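PDB 3S18: lectin from Cicer arietinum, which agglutinates red blood cells as a chickpea seed albumin with a hemopexin-type beta-propeller, probably by binding complex sugars. Local coordinates for residues 27-32 against 215-220; 161-166 against 194-199. All coordinates share one frame; numbering follows the deposited sequence.

Contact 1: 27-32 against 215-220; sequences VLLDYA and DYWPSL
L29 and Y31 meet the six-membered part of the W217 indole. L29 CD2 lies at the ring edge, in its plane, 3.7 Å from W217 CE3. Y31 touches with the base of its side chain: Y31 CB is 3.5 Å from W217 CZ3. The Y31 CG stands between the backbone N and the carbonyl carbon (chi1 63°), which takes the phenol away from W217 while CB stays against it. The other branch of L29 reaches the 3-10 turn. L29 CD1 is 3.5 Å from S219 OG. It also touches L220 CD2. V27 closes the apolar row more loosely, with V27 CG2 4.5 Å from L220 CD2. No hydrogen bond crosses the contact.

Three bonds set these groups in place. L220 N donates to W217 O (2.9 Å), which closes the turn. S219 OG is hydrogen-bonded to D38 OD2, so its polar need is met beside L29. Y31 OH bonds to H180 N, and the Y31 ring packs edge-to-face with F177. W217 makes edge-to-face pairs with Y186, F188 and Y193. Strand 25-30 ends in an Asx turn, in which D30 OD1 accepts from A32 N (2.9 Å). The contact joins the first and last blades of the four-bladed hemopexin propeller, where the ring of blades closes.

Contact 2: 161-166 against 194-199; sequences FPCLRG and ARINFT
F161 turns the edge of its ring to F198: F198 CB lies near the ring plane, 4.2 Å from F161 CE1. I196 CD1 comes to the ring obliquely and is 4.1 Å from both F161 CD1 and F161 CE1. The I196 side chain runs roughly perpendicular to that of F161. The F198 ring points away from 161-166, so it is CB that makes the contact. Beyond the two segments, F161 packs edge-to-face with Y140, and F198 does the same with F124. The guanidinium of R165, the other flat group, rests one face on P162 CB within the turn itself and does not reach 194-199.

I196 serves both ends of the turn. Its CG1 sits between the backbone N and the carbonyl carbon (chi1 66°), and CG2 lies anti to the carbonyl carbon. CG1 then extends away from CA (chi2 164°) and brings CD1 to F161. CG2 faces the residues further along. I196 CG2 is 4.4 Å from C163 SG and 4.3 Å from L164 CD2. The contact across is wholly apolar, and no hydrogen bond spans it. Backbone bonds shape the turn: L164 N donates to F161 O (3.1 Å), and R165 N to P162 O. The first of these ties together two of the residues that meet I196.

The 3-10 turn follows helix 157-160 and lies over the sheet that holds strand 192-197. L164 touches S157 of that helix and L187 of strand 184-189, while C163, L164 and I196 all touch I206 of strand 205-212. The turn thus links the end of the 149-156 blade to the next blade, across strands 184-189, 192-197 and 205-212.

In the fold
Contacts 1 and 2 are the same arrangement at two blade junctions. In each, a 3-10 turn that begins at a proline after an aromatic residue (W217-P218, F161-P162) follows a short helix and packs on the third strand of the following blade. Contact 1 joins last blade to first; contact 2 joins third to fourth. The 175-212 sheet has a part in both: strand 192-197 receives 161-166, and its last strand leads to 215-220. Both contacts are buried, with exposed residues at their flanks. Neither supplies a metal ligand. Their centres are about 21 Å apart, and the nearest atoms about 7 Å. The hydroxyl in contact 1 is hydrogen-bonded to D38, whereas the equivalent sulfur in contact 2 makes an apolar contact.

Contact 1: 27-32 against 215-220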
ATOM      1  N   VAL A  27       9.643   8.569 -17.435  1.00 28.99           N
ATOM      2  CA  VAL A  27      10.533   8.793 -18.569  1.00 29.96           C
ATOM      3  C   VAL A  27      11.951   8.913 -18.047  1.00 29.73           C
ATOM      4  O   VAL A  27      12.182   9.427 -16.954  1.00 30.08           O
ATOM      5  CB  VAL A  27      10.174  10.072 -19.416  1.00 30.62           C
ATOM      6  CG1 VAL A  27       8.782   9.980 -20.015  1.00 32.75           C
ATOM      7  CG2 VAL A  27      10.303  11.337 -18.611  1.00 30.32           C
ATOM      8  N   LEU A  28      12.903   8.414 -18.812  1.00 30.91           N
ATOM      9  CA  LEU A  28      14.304   8.656 -18.515  1.00 31.47           C
ATOM     10  C   LEU A  28      14.806   9.735 -19.460  1.00 33.01           C
ATOM     11  O   LEU A  28      14.714   9.602 -20.683  1.00 34.43           O
ATOM     12  CB  LEU A  28      15.127   7.378 -18.656  1.00 31.45           C
ATOM     13  CG  LEU A  28      16.659   7.517 -18.722  1.00 32.02           C
ATOM     14  CD1 LEU A  28      17.234   8.155 -17.451  1.00 31.33           C
ATOM     15  CD2 LEU A  28      17.313   6.157 -19.004  1.00 32.16           C
ATOM     16  N   LEU A  29      15.337  10.800 -18.884  1.00 33.49           N
ATOM     17  CA  LEU A  29      15.702  11.990 -19.638  1.00 35.34           C
ATOM     18  C   LEU A  29      17.199  12.265 -19.572  1.00 36.12           C
ATOM     19  O   LEU A  29      17.823  12.077 -18.528  1.00 35.29           O
ATOM     20  CB  LEU A  29      14.950  13.192 -19.047  1.00 35.34           C
ATOM     21  CG  LEU A  29      14.500  14.319 -19.970  1.00 36.70           C
ATOM     22  CD1 LEU A  29      13.366  13.843 -20.864  1.00 38.70           C
ATOM     23  CD2 LEU A  29      14.055  15.504 -19.168  1.00 36.04           C
ATOM     24  N   ASP A  30      17.778  12.684 -20.692  1.00 38.05           N
ATOM     25  CA  ASP A  30      19.014  13.441 -20.633  1.00 39.62           C
ATOM     26  C   ASP A  30      18.568  14.893 -20.568  1.00 40.18           C
ATOM     27  O   ASP A  30      18.128  15.454 -21.563  1.00 41.02           O
ATOM     28  CB  ASP A  30      19.896  13.208 -21.853  1.00 41.23           C
ATOM     29  CG  ASP A  30      21.180  14.021 -21.801  1.00 42.96           C
ATOM     30  OD1 ASP A  30      21.208  15.109 -21.179  1.00 43.53           O
ATOM     31  OD2 ASP A  30      22.176  13.571 -22.382  1.00 47.19           O
ATOM     32  N   TYR A  31      18.655  15.491 -19.387  1.00 40.26           N
ATOM     33  CA  TYR A  31      18.087  16.810 -19.175  1.00 41.09           C
ATOM     34  C   TYR A  31      19.058  17.928 -19.520  1.00 43.58           C
ATOM     35  O   TYR A  31      18.722  19.100 -19.378  1.00 44.25           O
ATOM     36  CB  TYR A  31      17.553  16.955 -17.748  1.00 39.20           C
ATOM     37  CG  TYR A  31      18.596  16.848 -16.656  1.00 37.96           C
ATOM     38  CD1 TYR A  31      18.959  15.610 -16.123  1.00 35.73           C
ATOM     39  CD2 TYR A  31      19.198  17.988 -16.133  1.00 36.83           C
ATOM     40  CE1 TYR A  31      19.904  15.515 -15.112  1.00 35.20           C
ATOM     41  CE2 TYR A  31      20.145  17.901 -15.116  1.00 35.71           C
ATOM     42  CZ  TYR A  31      20.496  16.668 -14.614  1.00 35.12           C
ATOM     43  OH  TYR A  31      21.434  16.594 -13.613  1.00 35.23           O
ATOM     44  N   ALA A  32      20.256  17.550 -19.963  1.00 46.09           N
ATOM     45  CA  ALA A  32      21.270  18.490 -20.444  1.00 49.38           C
ATOM     46  C   ALA A  32      21.156  19.881 -19.802  1.00 50.86           C
ATOM     47  O   ALA A  32      20.570  20.793 -20.387  1.00 51.74           O
ATOM     48  CB  ALA A  32      21.229  18.578 -21.977  1.00 50.49           C
ATOM     49  N   ASP A 215       8.647  25.492 -22.392  1.00 54.50           N
ATOM     50  CA  ASP A 215       9.512  26.461 -23.085  1.00 56.41           C
ATOM     51  C   ASP A 215      10.999  26.134 -22.961  1.00 56.34           C
ATOM     52  O   ASP A 215      11.801  26.577 -23.784  1.00 57.55           O
ATOM     53  CB  ASP A 215       9.287  27.885 -22.556  1.00 57.17           C
ATOM     54  CG  ASP A 215       7.929  28.452 -22.930  1.00 58.86           C
ATOM     55  OD1 ASP A 215       7.261  27.904 -23.835  1.00 59.88           O
ATOM     56  OD2 ASP A 215       7.532  29.466 -22.315  1.00 61.00           O
ATOM     57  N   TYR A 216      11.365  25.377 -21.928  1.00 55.42           N
ATOM     58  CA  TYR A 216      12.775  25.127 -21.620  1.00 55.50           C
ATOM     59  C   TYR A 216      13.154  23.646 -21.572  1.00 54.25           C
ATOM     60  O   TYR A 216      14.342  23.300 -21.534  1.00 54.13           O
ATOM     61  CB  TYR A 216      13.172  25.872 -20.335  1.00 55.73           C
ATOM     62  CG  TYR A 216      13.147  27.378 -20.531  1.00 58.58           C
ATOM     63  CD1 TYR A 216      14.246  28.045 -21.078  1.00 61.16           C
ATOM     64  CD2 TYR A 216      12.010  28.127 -20.208  1.00 59.79           C
ATOM     65  CE1 TYR A 216      14.222  29.428 -21.294  1.00 63.63           C
ATOM     66  CE2 TYR A 216      11.974  29.511 -20.419  1.00 62.81           C
ATOM     67  CZ  TYR A 216      13.086  30.151 -20.961  1.00 64.20           C
ATOM     68  OH  TYR A 216      13.066  31.512 -21.168  1.00 66.39           O
ATOM     69  N   TRP A 217      12.137  22.784 -21.589  1.00 53.34           N
ATOM     70  CA  TRP A 217      12.315  21.337 -21.708  1.00 52.13           C
ATOM     71  C   TRP A 217      11.547  20.838 -22.940  1.00 52.37           C
ATOM     72  O   TRP A 217      10.557  20.114 -22.800  1.00 51.81           O
ATOM     73  CB  TRP A 217      11.798  20.622 -20.451  1.00 50.92           C
ATOM     74  CG  TRP A 217      12.393  21.106 -19.143  1.00 50.77           C
ATOM     75  CD1 TRP A 217      12.232  22.341 -18.569  1.00 51.37           C
ATOM     76  CD2 TRP A 217      13.212  20.352 -18.242  1.00 49.43           C
ATOM     77  NE1 TRP A 217      12.920  22.407 -17.381  1.00 50.47           N
ATOM     78  CE2 TRP A 217      13.526  21.199 -17.153  1.00 49.91           C
ATOM     79  CE3 TRP A 217      13.720  19.048 -18.253  1.00 49.30           C
ATOM     80  CZ2 TRP A 217      14.326  20.781 -16.082  1.00 48.91           C
ATOM     81  CZ3 TRP A 217      14.511  18.632 -17.184  1.00 49.15           C
ATOM     82  CH2 TRP A 217      14.806  19.498 -16.116  1.00 47.89           C
ATOM     83  N   PRO A 218      12.002  21.212 -24.156  1.00 53.35           N
ATOM     84  CA  PRO A 218      11.252  20.859 -25.361  1.00 53.77           C
ATOM     85  C   PRO A 218      10.973  19.363 -25.466  1.00 52.73           C
ATOM     86  O   PRO A 218       9.915  18.979 -25.945  1.00 52.59           O
ATOM     87  CB  PRO A 218      12.175  21.323 -26.501  1.00 55.34           C
ATOM     88  CG  PRO A 218      13.531  21.440 -25.877  1.00 54.95           C
ATOM     89  CD  PRO A 218      13.257  21.907 -24.493  1.00 53.99           C
ATOM     90  N   SER A 219      11.905  18.539 -24.986  1.00 51.92           N
ATOM     91  CA  SER A 219      11.762  17.085 -25.006  1.00 51.23           C
ATOM     92  C   SER A 219      10.472  16.592 -24.342  1.00 50.55           C
ATOM     93  O   SER A 219      10.014  15.486 -24.615  1.00 50.09           O
ATOM     94  CB  SER A 219      12.969  16.425 -24.328  1.00 50.72           C
ATOM     95  OG  SER A 219      12.930  16.599 -22.920  1.00 48.80           O
ATOM     96  N   LEU A 220       9.901  17.413 -23.467  1.00 50.33           N
ATOM     97  CA  LEU A 220       8.689  17.037 -22.748  1.00 50.11           C
ATOM     98  C   LEU A 220       7.381  17.419 -23.457  1.00 51.41           C
ATOM     99  O   LEU A 220       6.304  17.153 -22.931  1.00 50.74           O
ATOM    100  CB  LEU A 220       8.727  17.576 -21.310  1.00 48.84           C
ATOM    101  CG  LEU A 220       9.753  16.895 -20.383  1.00 47.83           C
ATOM    102  CD1 LEU A 220       9.846  17.581 -19.031  1.00 46.10           C
ATOM    103  CD2 LEU A 220       9.446  15.422 -20.186  1.00 47.44           C
TER

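Contact 2: 161-166 against 194-199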
ATOM      1  N   PHE A 161      14.416  28.479   2.387  1.00 38.54           N
ATOM      2  CA  PHE A 161      14.633  28.856   1.001  1.00 38.88           C
ATOM      3  C   PHE A 161      14.070  30.266   0.728  1.00 40.58           C
ATOM      4  O   PHE A 161      13.028  30.405   0.076  1.00 40.51           O
ATOM      5  CB  PHE A 161      14.015  27.808   0.066  1.00 37.62           C
ATOM      6  CG  PHE A 161      14.640  26.442   0.188  1.00 36.05           C
ATOM      7  CD1 PHE A 161      15.730  26.091  -0.597  1.00 35.87           C
ATOM      8  CD2 PHE A 161      14.127  25.501   1.086  1.00 34.00           C
ATOM      9  CE1 PHE A 161      16.317  24.821  -0.484  1.00 35.89           C
ATOM     10  CE2 PHE A 161      14.700  24.236   1.212  1.00 34.46           C
ATOM     11  CZ  PHE A 161      15.796  23.888   0.429  1.00 34.96           C
ATOM     12  N   PRO A 162      14.743  31.315   1.255  1.00 41.96           N
ATOM     13  CA  PRO A 162      14.215  32.680   1.090  1.00 43.62           C
ATOM     14  C   PRO A 162      13.923  33.099  -0.360  1.00 44.17           C
ATOM     15  O   PRO A 162      13.043  33.931  -0.567  1.00 45.05           O
ATOM     16  CB  PRO A 162      15.292  33.581   1.724  1.00 44.60           C
ATOM     17  CG  PRO A 162      16.394  32.670   2.218  1.00 43.90           C
ATOM     18  CD  PRO A 162      15.871  31.267   2.206  1.00 42.23           C
ATOM     19  N   CYS A 163      14.617  32.503  -1.338  1.00 44.15           N
ATOM     20  CA  CYS A 163      14.461  32.854  -2.771  1.00 45.28           C
ATOM     21  C   CYS A 163      13.098  32.493  -3.374  1.00 44.50           C
ATOM     22  O   CYS A 163      12.741  32.990  -4.441  1.00 45.14           O
ATOM     23  CB  CYS A 163      15.593  32.256  -3.631  1.00 45.06           C
ATOM     24  SG  CYS A 163      15.633  30.425  -3.724  1.00 47.33           S
ATOM     25  N   LEU A 164      12.343  31.637  -2.687  1.00 43.19           N
ATOM     26  CA  LEU A 164      11.020  31.237  -3.156  1.00 42.57           C
ATOM     27  C   LEU A 164       9.883  32.100  -2.599  1.00 43.20           C
ATOM     28  O   LEU A 164       8.728  31.888  -2.955  1.00 43.02           O
ATOM     29  CB  LEU A 164      10.752  29.748  -2.865  1.00 41.09           C
ATOM     30  CG  LEU A 164      11.733  28.678  -3.365  1.00 39.16           C
ATOM     31  CD1 LEU A 164      11.317  27.309  -2.872  1.00 36.54           C
ATOM     32  CD2 LEU A 164      11.869  28.683  -4.872  1.00 38.57           C
ATOM     33  N   ARG A 165      10.208  33.052  -1.724  1.00 44.05           N
ATOM     34  CA  ARG A 165       9.233  34.022  -1.216  1.00 45.61           C
ATOM     35  C   ARG A 165       8.611  34.815  -2.366  1.00 46.16           C
ATOM     36  O   ARG A 165       9.320  35.406  -3.188  1.00 46.13           O
ATOM     37  CB  ARG A 165       9.880  34.995  -0.218  1.00 46.91           C
ATOM     38  CG  ARG A 165      10.296  34.364   1.111  1.00 49.22           C
ATOM     39  CD  ARG A 165      10.917  35.376   2.102  1.00 54.97           C
ATOM     40  NE  ARG A 165      12.147  35.984   1.579  1.00 58.84           N
ATOM     41  CZ  ARG A 165      13.039  36.658   2.306  1.00 61.11           C
ATOM     42  NH1 ARG A 165      12.867  36.822   3.616  1.00 60.98           N
ATOM     43  NH2 ARG A 165      14.115  37.167   1.712  1.00 62.37           N
ATOM     44  N   GLY A 166       7.285  34.806  -2.423  1.00 46.53           N
ATOM     45  CA  GLY A 166       6.548  35.510  -3.469  1.00 47.86           C
ATOM     46  C   GLY A 166       6.321  34.738  -4.756  1.00 47.55           C
ATOM     47  O   GLY A 166       5.750  35.283  -5.708  1.00 49.01           O
ATOM     48  N   ALA A 194      11.484  25.700 -11.615  1.00 40.38           N
ATOM     49  CA  ALA A 194      12.541  26.639 -11.264  1.00 41.65           C
ATOM     50  C   ALA A 194      13.832  25.873 -11.035  1.00 41.77           C
ATOM     51  O   ALA A 194      13.821  24.770 -10.489  1.00 40.67           O
ATOM     52  CB  ALA A 194      12.166  27.430 -10.022  1.00 41.54           C
ATOM     53  N   ARG A 195      14.937  26.453 -11.483  1.00 43.44           N
ATOM     54  CA  ARG A 195      16.269  25.962 -11.185  1.00 44.47           C
ATOM     55  C   ARG A 195      16.838  26.813 -10.029  1.00 45.57           C
ATOM     56  O   ARG A 195      16.891  28.040 -10.117  1.00 46.61           O
ATOM     57  CB  ARG A 195      17.111  26.075 -12.450  1.00 45.41           C
ATOM     58  CG  ARG A 195      18.544  25.619 -12.375  1.00 47.22           C
ATOM     59  CD  ARG A 195      19.271  26.175 -13.595  1.00 51.29           C
ATOM     60  NE  ARG A 195      20.646  25.698 -13.722  1.00 54.38           N
ATOM     61  CZ  ARG A 195      21.559  26.226 -14.540  1.00 56.43           C
ATOM     62  NH1 ARG A 195      21.257  27.267 -15.312  1.00 58.48           N
ATOM     63  NH2 ARG A 195      22.783  25.717 -14.582  1.00 55.98           N
ATOM     64  N   ILE A 196      17.228  26.173  -8.932  1.00 45.59           N
ATOM     65  CA  ILE A 196      17.734  26.916  -7.770  1.00 47.03           C
ATOM     66  C   ILE A 196      19.167  26.559  -7.406  1.00 48.32           C
ATOM     67  O   ILE A 196      19.616  25.438  -7.649  1.00 48.06           O
ATOM     68  CB  ILE A 196      16.827  26.770  -6.511  1.00 46.03           C
ATOM     69  CG1 ILE A 196      16.827  25.335  -5.977  1.00 44.08           C
ATOM     70  CG2 ILE A 196      15.406  27.261  -6.801  1.00 46.51           C
ATOM     71  CD1 ILE A 196      16.287  25.205  -4.564  1.00 42.56           C
ATOM     72  N   ASN A 197      19.877  27.531  -6.843  1.00 50.75           N
ATOM     73  CA  ASN A 197      21.179  27.316  -6.225  1.00 52.68           C
ATOM     74  C   ASN A 197      20.925  27.313  -4.732  1.00 53.03           C
ATOM     75  O   ASN A 197      20.413  28.288  -4.191  1.00 53.38           O
ATOM     76  CB  ASN A 197      22.162  28.444  -6.585  1.00 54.39           C
ATOM     77  CG  ASN A 197      23.600  27.948  -6.791  1.00 56.26           C
ATOM     78  OD1 ASN A 197      23.994  27.622  -7.916  1.00 58.05           O
ATOM     79  ND2 ASN A 197      24.398  27.930  -5.712  1.00 55.52           N
ATOM     80  N   PHE A 198      21.252  26.206  -4.074  1.00 53.28           N
ATOM     81  CA  PHE A 198      21.095  26.097  -2.633  1.00 54.23           C
ATOM     82  C   PHE A 198      22.468  25.920  -1.993  1.00 55.73           C
ATOM     83  O   PHE A 198      23.430  25.536  -2.655  1.00 56.38           O
ATOM     84  CB  PHE A 198      20.128  24.953  -2.259  1.00 52.62           C
ATOM     85  CG  PHE A 198      20.694  23.572  -2.475  1.00 52.46           C
ATOM     86  CD1 PHE A 198      20.692  22.988  -3.739  1.00 52.10           C
ATOM     87  CD2 PHE A 198      21.229  22.852  -1.409  1.00 52.91           C
ATOM     88  CE1 PHE A 198      21.223  21.706  -3.945  1.00 52.34           C
ATOM     89  CE2 PHE A 198      21.771  21.571  -1.602  1.00 52.84           C
ATOM     90  CZ  PHE A 198      21.767  20.997  -2.875  1.00 52.62           C
ATOM     91  N   THR A 199      22.557  26.225  -0.707  1.00 57.15           N
ATOM     92  CA  THR A 199      23.786  26.025   0.051  1.00 58.83           C
ATOM     93  C   THR A 199      23.410  25.672   1.497  1.00 58.99           C
ATOM     94  O   THR A 199      22.810  26.487   2.192  1.00 58.97           O
ATOM     95  CB  THR A 199      24.758  27.254  -0.083  1.00 60.48           C
ATOM     96  OG1 THR A 199      25.769  27.213   0.930  1.00 61.26           O
ATOM     97  CG2 THR A 199      24.001  28.584  -0.006  1.00 61.15           C
TER